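Local coordinates for dihydrodipicolinate synthase (Bacillus anthracis, PDB 1XKY), which probably catalyses the condensation of pyruvate with aspartate semialdehyde that starts the lysine branch of amino-acid biosynthesis, at residues 214-219 with 261-266; 219-224 with 248-253; 225-230 with 241-246; 267-272 with 294-299. All coordinates share one frame; numbering follows the deposited sequence.

The chain first builds an eight-stranded parallel barrel, and the contacts begin where its last strand, 212-215, ends. Residues 214-219 open contact 1, which closes 42 residues later at 261-266. Inside this loop lies contact 2, joining 219-224 to 248-253, and inside that again contact 3, joining 225-230 to 241-246, so the three are nested without crossing. Contact 4 follows in series, linking 267-272 to 294-299. Helix 218-234 serves contacts 1, 2 and 3 and is held against helices 237-253 and 261-269, while contact 4 brings in helix 286-297. Contacts 2 and 3 also touch the second subunit.

Contact 1: residues 214-219 with 261-266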
loop_
_atom_site.group_PDB
_atom_site.type_symbol
_atom_site.label_atom_id
_atom_site.label_comp_id
_atom_site.label_asym_id
_atom_site.label_seq_id
_atom_site.Cartn_x
_atom_site.Cartn_y
_atom_site.Cartn_z
ATOM N N VAL A 214 -24.682 4.584 -3.136
ATOM C CA VAL A 214 -24.715 5.875 -2.487
ATOM C C VAL A 214 -23.743 6.852 -3.163
ATOM O O VAL A 214 -22.546 6.678 -3.093
ATOM C CB VAL A 214 -24.455 5.748 -0.977
ATOM C CG1 VAL A 214 -24.564 7.092 -0.268
ATOM C CG2 VAL A 214 -25.376 4.711 -0.366
ATOM N N SER A 215 -24.301 7.846 -3.849
ATOM C CA SER A 215 -23.660 8.484 -4.993
ATOM C C SER A 215 -23.246 9.920 -4.695
ATOM O O SER A 215 -23.899 10.614 -3.949
ATOM C CB SER A 215 -24.574 8.460 -6.225
ATOM O OG SER A 215 -24.008 9.097 -7.336
ATOM N N VAL A 216 -22.159 10.338 -5.318
ATOM C CA VAL A 216 -21.830 11.736 -5.465
ATOM C C VAL A 216 -22.143 12.274 -6.867
ATOM O O VAL A 216 -22.667 13.356 -7.012
ATOM C CB VAL A 216 -20.357 11.986 -5.086
ATOM C CG1 VAL A 216 -19.906 13.351 -5.478
ATOM C CG2 VAL A 216 -20.153 11.744 -3.607
ATOM N N ALA A 217 -21.815 11.486 -7.878
ATOM C CA ALA A 217 -22.050 11.847 -9.290
ATOM C C ALA A 217 -23.510 12.117 -9.646
ATOM O O ALA A 217 -23.796 12.853 -10.590
ATOM C CB ALA A 217 -21.495 10.768 -10.207
ATOM N N SER A 218 -24.421 11.502 -8.899
ATOM C CA SER A 218 -25.856 11.729 -9.051
ATOM C C SER A 218 -26.269 13.203 -8.932
ATOM O O SER A 218 -27.345 13.567 -9.379
ATOM C CB SER A 218 -26.608 10.912 -8.003
ATOM O OG SER A 218 -26.182 11.298 -6.714
ATOM N N HIS A 219 -25.433 14.039 -8.309
ATOM C CA HIS A 219 -25.645 15.492 -8.326
ATOM C C HIS A 219 -25.665 16.080 -9.745
ATOM O O HIS A 219 -26.321 17.090 -9.973
ATOM C CB HIS A 219 -24.560 16.231 -7.540
ATOM C CG HIS A 219 -24.646 16.066 -6.054
ATOM N ND1 HIS A 219 -25.361 16.929 -5.255
ATOM C CD2 HIS A 219 -24.046 15.187 -5.214
ATOM C CE1 HIS A 219 -25.228 16.569 -3.991
ATOM N NE2 HIS A 219 -24.433 15.516 -3.939
ATOM N N THR A 261 -15.570 19.575 -3.171
ATOM C CA THR A 261 -15.378 20.913 -3.715
ATOM C C THR A 261 -15.617 20.938 -5.222
ATOM O O THR A 261 -16.192 21.888 -5.753
ATOM C CB THR A 261 -13.963 21.429 -3.396
ATOM O OG1 THR A 261 -13.798 21.533 -1.976
ATOM C CG2 THR A 261 -13.797 22.863 -3.874
ATOM N N PRO A 262 -15.172 19.887 -5.903
ATOM C CA PRO A 262 -15.476 19.711 -7.328
ATOM C C PRO A 262 -16.971 19.566 -7.673
ATOM O O PRO A 262 -17.442 20.205 -8.618
ATOM C CB PRO A 262 -14.682 18.446 -7.702
ATOM C CG PRO A 262 -13.580 18.392 -6.700
ATOM C CD PRO A 262 -14.213 18.875 -5.430
ATOM N N VAL A 263 -17.714 18.765 -6.912
ATOM C CA VAL A 263 -19.141 18.578 -7.194
ATOM C C VAL A 263 -19.958 19.850 -6.930
ATOM O O VAL A 263 -20.845 20.187 -7.722
ATOM C CB VAL A 263 -19.742 17.308 -6.494
ATOM C CG1 VAL A 263 -19.889 17.489 -5.001
ATOM C CG2 VAL A 263 -21.087 16.938 -7.136
ATOM N N LYS A 264 -19.627 20.579 -5.861
ATOM C CA LYS A 264 -20.216 21.900 -5.620
ATOM C C LYS A 264 -19.969 22.869 -6.772
ATOM O O LYS A 264 -20.864 23.600 -7.169
ATOM C CB LYS A 264 -19.681 22.531 -4.329
ATOM C CG LYS A 264 -20.246 21.930 -3.071
ATOM C CD LYS A 264 -20.044 22.858 -1.883
ATOM C CE LYS A 264 -20.988 22.520 -0.762
ATOM N NZ LYS A 264 -20.730 23.339 0.455
ATOM N N THR A 265 -18.745 22.868 -7.291
ATOM C CA THR A 265 -18.371 23.739 -8.397
ATOM C C THR A 265 -19.090 23.321 -9.678
ATOM O O THR A 265 -19.579 24.168 -10.403
ATOM C CB THR A 265 -16.835 23.738 -8.609
ATOM O OG1 THR A 265 -16.179 23.922 -7.345
ATOM C CG2 THR A 265 -16.411 24.834 -9.579
ATOM N N ALA A 266 -19.166 22.015 -9.936
ATOM C CA ALA A 266 -19.916 21.470 -11.083
ATOM C C ALA A 266 -21.417 21.819 -11.029
ATOM O O ALA A 266 -22.033 22.136 -12.055
ATOM C CB ALA A 266 -19.719 19.956 -11.172
#
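Methyl CG2 of Val263 approaches the imidazole of His219 obliquely, and the two side chains meet at about a right angle. At the ring's edge, in its plane, lies the carbonyl carbon of Val216. This is the C-terminal end of the last strand of a TIM barrel, where the chain leaves strand 212-215 for helix 218-234, and helix 261-269 beyond the barrel packs on the bend. The closest touch is between His219 CB and Val263 CG2, 3.6 Å apart, with His219 CG next at 3.8 Å from the same methyl. With chi1 at -72° the ring stands beside its own backbone N, which leaves CB and CG against Val263. Its NE2 is hydrogen-bonded to Ala19 O, tying the ring to strand 16-19 while the rest of the side chain serves as an apolar surface. A beta-branched valine suits the opposite place: CG2 faces His219, while CB and CG1 of Val263 lie against Val216 CG1, at 4.1 Å and 4.2 Å. Nothing polar passes between the segments. Ser215 OG caps the start of helix 218-234 by accepting from Ser218 N at 2.9 Å, and Asp199 grips the same bend through Ser215 OG and the backbone N of Val216 and Ala217. Lys264 leaves its helix away from 214-219, and its NZ forms a salt bridge with Glu58. One turn of helix 261-269 is braced by its own threonine: Thr265 OG1 donates to Thr261 O over 2.6 Å, and Thr265 N reaches that oxygen at 3.1 Å from the opposite face of the carbonyl plane.

Contact 2: residues 219-224 with 248-253; sequences HVIGNE and VRVTDS
Apolar touching comes first, for Val250 is the one residue of 248-253 that Val220 and Ile221 meet. A single methyl does most of the work: Val250 CG1 lies 3.9 Å from Val220 CG2 and also 3.9 Å from Ile221 CD1. Ile221 and Val250 reach toward each other tip to tip, whereas Val220 arrives at a slant. The long isoleucine suits its place because its length lets it span backbones whose nearest CA atoms, those of Ile221 and Val250, stand 8.3 Å apart. Its CG1 sits between the backbone N and the carbonyl carbon (chi1 52°), and from there the nearly extended chain carries CD1 across to Val250. Short branches are enough for Val220 and Val250, whose methyls already meet, and all three residues are buried.

The two successive helices, 218-234 and 237-253, pack as a helical hairpin outside the last strand of the TIM barrel. Helix 218-234 is irregular here: the backbone at Val220 and Ile221 departs from helical angles (Ile221 phi -131°, psi 39°), and the N atoms of Asn223 and Glu224 miss their usual helix bonds.

Hydrogen bonds run within or beyond the segments, never across them. Ser253 OG donates to Val250 O at 2.7 Å, the short serine side chain returning its hydroxyl to its own helix. Arg249 NH1 is hydrogen-bonded to Ser298 OG, which fastens that helix to the C-terminal tail.

The second subunit packs here too: its Leu179 touches Val248 and its Glu186 touches Arg249.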
loop_
_atom_site.group_PDB
_atom_site.type_symbol
_atom_site.label_atom_id
_atom_site.label_comp_id
_atom_site.label_asym_id
_atom_site.label_seq_id
_atom_site.Cartn_x
_atom_site.Cartn_y
_atom_site.Cartn_z
ATOM N N HIS A 219 -25.433 14.039 -8.309
ATOM C CA HIS A 219 -25.645 15.492 -8.326
ATOM C C HIS A 219 -25.665 16.080 -9.745
ATOM O O HIS A 219 -26.321 17.090 -9.973
ATOM C CB HIS A 219 -24.560 16.231 -7.540
ATOM C CG HIS A 219 -24.646 16.066 -6.054
ATOM N ND1 HIS A 219 -25.361 16.929 -5.255
ATOM C CD2 HIS A 219 -24.046 15.187 -5.214
ATOM C CE1 HIS A 219 -25.228 16.569 -3.991
ATOM N NE2 HIS A 219 -24.433 15.516 -3.939
ATOM N N VAL A 220 -24.921 15.477 -10.675
ATOM C CA VAL A 220 -24.810 15.999 -12.038
ATOM C C VAL A 220 -25.273 15.050 -13.147
ATOM O O VAL A 220 -25.691 15.516 -14.205
ATOM C CB VAL A 220 -23.370 16.498 -12.366
ATOM C CG1 VAL A 220 -23.049 17.743 -11.544
ATOM C CG2 VAL A 220 -22.318 15.397 -12.144
ATOM N N ILE A 221 -25.205 13.740 -12.922
ATOM C CA ILE A 221 -25.633 12.784 -13.948
ATOM C C ILE A 221 -26.581 11.720 -13.390
ATOM O O ILE A 221 -26.530 10.566 -13.788
ATOM C CB ILE A 221 -24.423 12.128 -14.659
ATOM C CG1 ILE A 221 -23.442 11.547 -13.632
ATOM C CG2 ILE A 221 -23.729 13.148 -15.577
ATOM C CD1 ILE A 221 -22.491 10.492 -14.209
ATOM N N GLY A 222 -27.469 12.131 -12.492
ATOM C CA GLY A 222 -28.452 11.230 -11.907
ATOM C C GLY A 222 -29.345 10.562 -12.940
ATOM O O GLY A 222 -29.630 9.372 -12.825
ATOM N N ASN A 223 -29.791 11.315 -13.948
ATOM C CA ASN A 223 -30.673 10.723 -14.967
ATOM C C ASN A 223 -29.928 9.652 -15.764
ATOM O O ASN A 223 -30.492 8.600 -16.077
ATOM C CB ASN A 223 -31.272 11.780 -15.905
ATOM C CG ASN A 223 -32.352 12.642 -15.235
ATOM O OD1 ASN A 223 -32.993 12.236 -14.265
ATOM N ND2 ASN A 223 -32.565 13.831 -15.777
ATOM N N GLU A 224 -28.661 9.924 -16.074
ATOM C CA GLU A 224 -27.805 8.971 -16.788
ATOM C C GLU A 224 -27.604 7.675 -15.978
ATOM O O GLU A 224 -27.708 6.567 -16.519
ATOM C CB GLU A 224 -26.456 9.602 -17.125
ATOM C CG GLU A 224 -26.512 10.689 -18.219
ATOM C CD GLU A 224 -26.957 12.072 -17.729
ATOM O OE1 GLU A 224 -27.373 12.224 -16.566
ATOM O OE2 GLU A 224 -26.911 13.020 -18.538
ATOM N N VAL A 248 -17.861 6.638 -14.758
ATOM C CA VAL A 248 -16.475 6.519 -14.287
ATOM C C VAL A 248 -15.680 7.787 -14.593
ATOM O O VAL A 248 -14.963 8.307 -13.737
ATOM C CB VAL A 248 -15.756 5.294 -14.928
ATOM C CG1 VAL A 248 -14.256 5.306 -14.620
ATOM C CG2 VAL A 248 -16.385 3.991 -14.451
ATOM N N ARG A 249 -15.827 8.273 -15.816
ATOM C CA ARG A 249 -15.141 9.472 -16.286
ATOM C C ARG A 249 -15.565 10.689 -15.463
ATOM O O ARG A 249 -14.727 11.427 -14.933
ATOM C CB ARG A 249 -15.491 9.690 -17.757
ATOM C CG ARG A 249 -14.551 10.571 -18.517
ATOM C CD ARG A 249 -14.570 10.196 -19.998
ATOM N NE ARG A 249 -15.907 10.303 -20.583
ATOM C CZ ARG A 249 -16.499 11.456 -20.884
ATOM N NH1 ARG A 249 -15.895 12.613 -20.634
ATOM N NH2 ARG A 249 -17.708 11.460 -21.425
ATOM N N VAL A 250 -16.875 10.888 -15.359
ATOM C CA VAL A 250 -17.421 12.012 -14.601
ATOM C C VAL A 250 -17.006 11.943 -13.126
ATOM O O VAL A 250 -16.581 12.950 -12.536
ATOM C CB VAL A 250 -18.960 12.086 -14.757
ATOM C CG1 VAL A 250 -19.591 13.050 -13.736
ATOM C CG2 VAL A 250 -19.310 12.497 -16.189
ATOM N N THR A 251 -17.109 10.755 -12.542
ATOM C CA THR A 251 -16.763 10.570 -11.140
ATOM C C THR A 251 -15.299 10.889 -10.859
ATOM O O THR A 251 -14.994 11.617 -9.915
ATOM C CB THR A 251 -17.100 9.149 -10.655
ATOM O OG1 THR A 251 -18.505 8.927 -10.819
ATOM C CG2 THR A 251 -16.754 9.001 -9.187
ATOM N N ASP A 252 -14.399 10.373 -11.689
ATOM C CA ASP A 252 -12.971 10.662 -11.531
ATOM C C ASP A 252 -12.695 12.172 -11.470
ATOM O O ASP A 252 -11.891 12.625 -10.652
ATOM C CB ASP A 252 -12.152 10.019 -12.659
ATOM C CG ASP A 252 -12.000 8.516 -12.495
ATOM O OD1 ASP A 252 -12.343 7.974 -11.415
ATOM O OD2 ASP A 252 -11.529 7.868 -13.459
ATOM N N SER A 253 -13.381 12.939 -12.316
ATOM C CA SER A 253 -13.159 14.385 -12.407
ATOM C C SER A 253 -13.632 15.125 -11.151
ATOM O O SER A 253 -13.153 16.221 -10.855
ATOM C CB SER A 253 -13.838 14.962 -13.654
ATOM O OG SER A 253 -15.228 15.148 -13.459
#

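Contact 3: residues 225-230 with 241-246; sequences MQEMIA and QKLHQL
Met228 and Leu243 lie alongside one another, running opposite ways, their CB atoms 3.7 Å apart. Met228 leaves its helix with CG anti to the backbone N (chi1 -173°), and this together with the extended chi2 carries SD across to the backbone of the next residue opposite, 3.6 Å from His244 CA; the bend at chi3, 64°, turns only CE. A thin, flexible methionine suits such a close passage beside a backbone. Leu243 instead uses its branch: CD1 slips to 3.6 Å from Met228 N and 3.7 Å from Glu227 CG. In Glu227, CG anti to the backbone N brings the CH2 groups against Leu243 CD1, while the bend at chi2 turns the carboxylate aside to a salt bridge with Lys239. His244 offers only its root here, since the ring turns from the contact and its NE2 is hydrogen-bonded to Thr182 OG1 of the second subunit.

The axes of 225-230 and 241-246 approach to 8.9 Å, with directions 145° apart, in the antiparallel hairpin of helices 218-234 and 237-253. Helix 202-207 completes the setting, its Leu203 touching both Met228 and His244, while Met225, turned away from the partner helix, packs on the barrel strand 212-215.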
loop_
_atom_site.group_PDB
_atom_site.type_symbol
_atom_site.label_atom_id
_atom_site.label_comp_id
_atom_site.label_asym_id
_atom_site.label_seq_id
_atom_site.Cartn_x
_atom_site.Cartn_y
_atom_site.Cartn_z
ATOM N N MET A 225 -27.343 7.823 -14.683
ATOM C CA MET A 225 -27.195 6.678 -13.778
ATOM C C MET A 225 -28.492 5.878 -13.655
ATOM O O MET A 225 -28.464 4.657 -13.576
ATOM C CB MET A 225 -26.761 7.148 -12.386
ATOM C CG MET A 225 -25.387 7.774 -12.340
ATOM S SD MET A 225 -24.996 8.461 -10.723
ATOM C CE MET A 225 -25.006 6.964 -9.736
ATOM N N GLN A 226 -29.626 6.578 -13.633
ATOM C CA GLN A 226 -30.933 5.925 -13.607
ATOM C C GLN A 226 -31.128 5.053 -14.860
ATOM O O GLN A 226 -31.548 3.898 -14.764
ATOM C CB GLN A 226 -32.029 6.980 -13.491
ATOM C CG GLN A 226 -33.439 6.446 -13.374
ATOM C CD GLN A 226 -34.440 7.560 -13.151
ATOM O OE1 GLN A 226 -34.757 8.323 -14.069
ATOM N NE2 GLN A 226 -34.927 7.675 -11.935
ATOM N N GLU A 227 -30.801 5.603 -16.028
ATOM C CA GLU A 227 -30.904 4.859 -17.290
ATOM C C GLU A 227 -29.897 3.704 -17.346
ATOM O O GLU A 227 -30.204 2.644 -17.874
ATOM C CB GLU A 227 -30.691 5.809 -18.482
ATOM C CG GLU A 227 -30.767 5.152 -19.866
ATOM C CD GLU A 227 -32.181 4.876 -20.348
ATOM O OE1 GLU A 227 -32.330 4.215 -21.398
ATOM O OE2 GLU A 227 -33.146 5.305 -19.698
ATOM N N MET A 228 -28.692 3.923 -16.821
ATOM C CA MET A 228 -27.678 2.877 -16.722
ATOM C C MET A 228 -28.184 1.672 -15.934
ATOM O O MET A 228 -28.046 0.529 -16.376
ATOM C CB MET A 228 -26.397 3.426 -16.073
ATOM C CG MET A 228 -25.236 2.446 -16.098
ATOM S SD MET A 228 -23.861 2.930 -15.051
ATOM C CE MET A 228 -24.570 2.873 -13.404
ATOM N N ILE A 229 -28.771 1.937 -14.770
ATOM C CA ILE A 229 -29.277 0.884 -13.898
ATOM C C ILE A 229 -30.482 0.163 -14.514
ATOM O O ILE A 229 -30.590 -1.052 -14.403
ATOM C CB ILE A 229 -29.623 1.439 -12.488
ATOM C CG1 ILE A 229 -28.333 1.846 -11.766
ATOM C CG2 ILE A 229 -30.420 0.413 -11.657
ATOM C CD1 ILE A 229 -28.554 2.552 -10.462
ATOM N N ALA A 230 -31.371 0.910 -15.166
ATOM C CA ALA A 230 -32.523 0.314 -15.852
ATOM C C ALA A 230 -32.060 -0.613 -16.990
ATOM O O ALA A 230 -32.552 -1.733 -17.132
ATOM C CB ALA A 230 -33.427 1.395 -16.390
ATOM N N GLN A 241 -23.029 -0.522 -20.295
ATOM C CA GLN A 241 -21.577 -0.331 -20.338
ATOM C C GLN A 241 -21.196 1.049 -20.890
ATOM O O GLN A 241 -20.241 1.652 -20.418
ATOM C CB GLN A 241 -20.903 -1.465 -21.132
ATOM C CG GLN A 241 -20.867 -2.794 -20.358
ATOM C CD GLN A 241 -20.702 -4.030 -21.240
ATOM O OE1 GLN A 241 -20.360 -3.922 -22.415
ATOM N NE2 GLN A 241 -20.943 -5.211 -20.667
ATOM N N LYS A 242 -21.957 1.550 -21.863
ATOM C CA LYS A 242 -21.717 2.878 -22.428
ATOM C C LYS A 242 -21.891 3.978 -21.370
ATOM O O LYS A 242 -21.067 4.895 -21.272
ATOM C CB LYS A 242 -22.653 3.125 -23.613
ATOM C CG LYS A 242 -22.384 4.401 -24.389
ATOM C CD LYS A 242 -23.532 4.698 -25.345
ATOM C CE LYS A 242 -23.265 5.941 -26.177
ATOM N NZ LYS A 242 -22.310 5.656 -27.280
ATOM N N LEU A 243 -22.954 3.874 -20.576
ATOM C CA LEU A 243 -23.234 4.858 -19.519
ATOM C C LEU A 243 -22.300 4.682 -18.318
ATOM O O LEU A 243 -21.929 5.664 -17.665
ATOM C CB LEU A 243 -24.707 4.785 -19.095
ATOM C CG LEU A 243 -25.683 5.372 -20.129
ATOM C CD1 LEU A 243 -27.091 4.893 -19.895
ATOM C CD2 LEU A 243 -25.621 6.898 -20.109
ATOM N N HIS A 244 -21.919 3.438 -18.040
ATOM C CA HIS A 244 -20.904 3.129 -17.033
ATOM C C HIS A 244 -19.596 3.860 -17.325
ATOM O O HIS A 244 -18.963 4.380 -16.423
ATOM C CB HIS A 244 -20.674 1.609 -16.966
ATOM C CG HIS A 244 -19.465 1.199 -16.186
ATOM N ND1 HIS A 244 -19.407 1.245 -14.808
ATOM C CD2 HIS A 244 -18.269 0.715 -16.597
ATOM C CE1 HIS A 244 -18.225 0.811 -14.406
ATOM N NE2 HIS A 244 -17.514 0.490 -15.473
ATOM N N GLN A 245 -19.204 3.887 -18.592
ATOM C CA GLN A 245 -17.993 4.587 -19.009
ATOM C C GLN A 245 -18.057 6.089 -18.702
ATOM O O GLN A 245 -17.086 6.672 -18.212
ATOM C CB GLN A 245 -17.716 4.312 -20.492
ATOM C CG GLN A 245 -17.128 2.920 -20.689
ATOM C CD GLN A 245 -17.224 2.397 -22.107
ATOM O OE1 GLN A 245 -16.994 1.205 -22.352
ATOM N NE2 GLN A 245 -17.561 3.269 -23.046
ATOM N N LEU A 246 -19.211 6.688 -18.968
ATOM C CA LEU A 246 -19.473 8.085 -18.631
ATOM C C LEU A 246 -19.404 8.309 -17.120
ATOM O O LEU A 246 -18.762 9.245 -16.662
ATOM C CB LEU A 246 -20.856 8.501 -19.151
ATOM C CG LEU A 246 -21.310 9.941 -18.866
ATOM C CD1 LEU A 246 -20.394 10.926 -19.553
ATOM C CD2 LEU A 246 -22.750 10.146 -19.315
#

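Contact 4: residues 267-272 with 294-299; sequences LQMVGL and SVMQSI
Met296 carries this contact alone on its side, meeting Met269 and Val270 where two helices of the C-terminal region run out. In segment 294-299 the residue before it, Val295, contributes through its backbone, holding out the carbonyl oxygen on which the helix closes.

Met296 follows, pointing toward 267-272. Its CG lies 4.3 Å from Met269 SD, and its CE, the end of its side chain, lies 4.5 Å from Val270 CG1. All three torsions of Met296 are turned, with chi2 at -54°; these turns coil the flexible, unbranched side chain, which lets CG meet Met269 and CE meet Val270. Methionine suits a place with two apolar neighbours in different directions. Met269 is drawn out straight beyond CB, and it also packs on Leu292 and Arg289 of helix 286-297. Just past Val270 the helix ends in a Schellman motif: Leu272 N reaches Leu267 O at 2.8 Å, and Gly271, with phi 85°, is the C-prime residue, a backbone shape that favours glycine.

Ser298 then bonds back twice to Val295 O, its N at 2.9 Å and its OG in the carbonyl plane, on a lone pair. Ile299 N bonds to Met296 O at 3.2 Å as the helix gives way to the tail, and its side chain packs on Ile221 of helix 218-234.

A sulfur against a CH2 and methyl against methyl, all beyond 4 Å and with no hydrogen bond or charge across, imply a light contact held by dispersion and by the burial of Met296.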
loop_
_atom_site.group_PDB
_atom_site.type_symbol
_atom_site.label_atom_id
_atom_site.label_comp_id
_atom_site.label_asym_id
_atom_site.label_seq_id
_atom_site.Cartn_x
_atom_site.Cartn_y
_atom_site.Cartn_z
ATOM N N LEU A 267 -21.989 21.784 -9.828
ATOM C CA LEU A 267 -23.368 22.216 -9.613
ATOM C C LEU A 267 -23.550 23.693 -9.987
ATOM O O LEU A 267 -24.501 24.055 -10.684
ATOM C CB LEU A 267 -23.786 21.965 -8.158
ATOM C CG LEU A 267 -24.265 20.538 -7.865
ATOM C CD1 LEU A 267 -24.302 20.254 -6.373
ATOM C CD2 LEU A 267 -25.639 20.312 -8.499
ATOM N N GLN A 268 -22.634 24.540 -9.521
ATOM C CA GLN A 268 -22.614 25.950 -9.909
ATOM C C GLN A 268 -22.511 26.109 -11.433
ATOM O O GLN A 268 -23.210 26.934 -12.014
ATOM C CB GLN A 268 -21.479 26.685 -9.181
ATOM C CG GLN A 268 -21.248 28.130 -9.611
ATOM C CD GLN A 268 -20.093 28.269 -10.595
ATOM O OE1 GLN A 268 -18.958 27.856 -10.308
ATOM N NE2 GLN A 268 -20.373 28.856 -11.757
ATOM N N MET A 269 -21.657 25.308 -12.073
ATOM C CA MET A 269 -21.474 25.359 -13.535
ATOM C C MET A 269 -22.767 25.061 -14.320
ATOM O O MET A 269 -22.950 25.590 -15.419
ATOM C CB MET A 269 -20.376 24.380 -13.984
ATOM C CG MET A 269 -18.940 24.828 -13.718
ATOM S SD MET A 269 -17.732 23.485 -13.959
ATOM C CE MET A 269 -16.243 24.335 -13.458
ATOM N N VAL A 270 -23.648 24.222 -13.767
ATOM C CA VAL A 270 -24.948 23.930 -14.405
ATOM C C VAL A 270 -26.111 24.703 -13.779
ATOM O O VAL A 270 -27.260 24.256 -13.841
ATOM C CB VAL A 270 -25.286 22.407 -14.420
ATOM C CG1 VAL A 270 -24.201 21.627 -15.151
ATOM C CG2 VAL A 270 -25.496 21.846 -13.010
ATOM N N GLY A 271 -25.815 25.852 -13.176
ATOM C CA GLY A 271 -26.852 26.777 -12.719
ATOM C C GLY A 271 -27.459 26.524 -11.349
ATOM O O GLY A 271 -28.448 27.172 -10.988
ATOM N N LEU A 272 -26.890 25.594 -10.582
ATOM C CA LEU A 272 -27.354 25.340 -9.222
ATOM C C LEU A 272 -26.230 25.692 -8.256
ATOM O O LEU A 272 -25.478 24.829 -7.818
ATOM C CB LEU A 272 -27.810 23.881 -9.061
ATOM C CG LEU A 272 -29.086 23.675 -8.229
ATOM C CD1 LEU A 272 -29.456 22.208 -8.116
ATOM C CD2 LEU A 272 -28.934 24.271 -6.860
ATOM N N SER A 294 -13.955 21.179 -18.540
ATOM C CA SER A 294 -13.761 20.463 -19.792
ATOM C C SER A 294 -14.360 19.057 -19.738
ATOM O O SER A 294 -14.851 18.566 -20.749
ATOM C CB SER A 294 -12.286 20.445 -20.188
ATOM O OG SER A 294 -11.923 21.714 -20.727
ATOM N N VAL A 295 -14.360 18.429 -18.566
ATOM C CA VAL A 295 -15.018 17.127 -18.418
ATOM C C VAL A 295 -16.543 17.310 -18.404
ATOM O O VAL A 295 -17.262 16.618 -19.128
ATOM C CB VAL A 295 -14.553 16.354 -17.155
ATOM C CG1 VAL A 295 -15.228 14.980 -17.093
ATOM C CG2 VAL A 295 -13.040 16.192 -17.153
ATOM N N MET A 296 -17.027 18.262 -17.612
ATOM C CA MET A 296 -18.463 18.553 -17.546
ATOM C C MET A 296 -19.053 18.872 -18.921
ATOM O O MET A 296 -20.170 18.444 -19.244
ATOM C CB MET A 296 -18.733 19.720 -16.587
ATOM C CG MET A 296 -18.500 19.399 -15.108
ATOM S SD MET A 296 -19.402 17.942 -14.509
ATOM C CE MET A 296 -21.121 18.442 -14.703
ATOM N N GLN A 297 -18.299 19.623 -19.725
ATOM C CA GLN A 297 -18.729 20.000 -21.077
ATOM C C GLN A 297 -18.760 18.818 -22.055
ATOM O O GLN A 297 -19.448 18.880 -23.072
ATOM C CB GLN A 297 -17.866 21.151 -21.621
ATOM C CG GLN A 297 -18.232 22.486 -20.983
ATOM C CD GLN A 297 -17.327 23.661 -21.373
ATOM O OE1 GLN A 297 -17.618 24.806 -21.018
ATOM N NE2 GLN A 297 -16.235 23.385 -22.092
ATOM N N SER A 298 -18.040 17.744 -21.736
ATOM C CA SER A 298 -18.072 16.518 -22.542
ATOM C C SER A 298 -19.247 15.570 -22.225
ATOM O O SER A 298 -19.396 14.550 -22.893
ATOM C CB SER A 298 -16.756 15.754 -22.404
ATOM O OG SER A 298 -16.611 15.204 -21.112
ATOM N N ILE A 299 -20.069 15.897 -21.224
ATOM C CA ILE A 299 -21.279 15.109 -20.933
ATOM C C ILE A 299 -22.297 15.349 -22.051
ATOM O O ILE A 299 -22.629 16.499 -22.338
ATOM C CB ILE A 299 -21.946 15.522 -19.599
ATOM C CG1 ILE A 299 -20.994 15.313 -18.413
ATOM C CG2 ILE A 299 -23.252 14.731 -19.376
ATOM C CD1 ILE A 299 -21.522 15.897 -17.115
#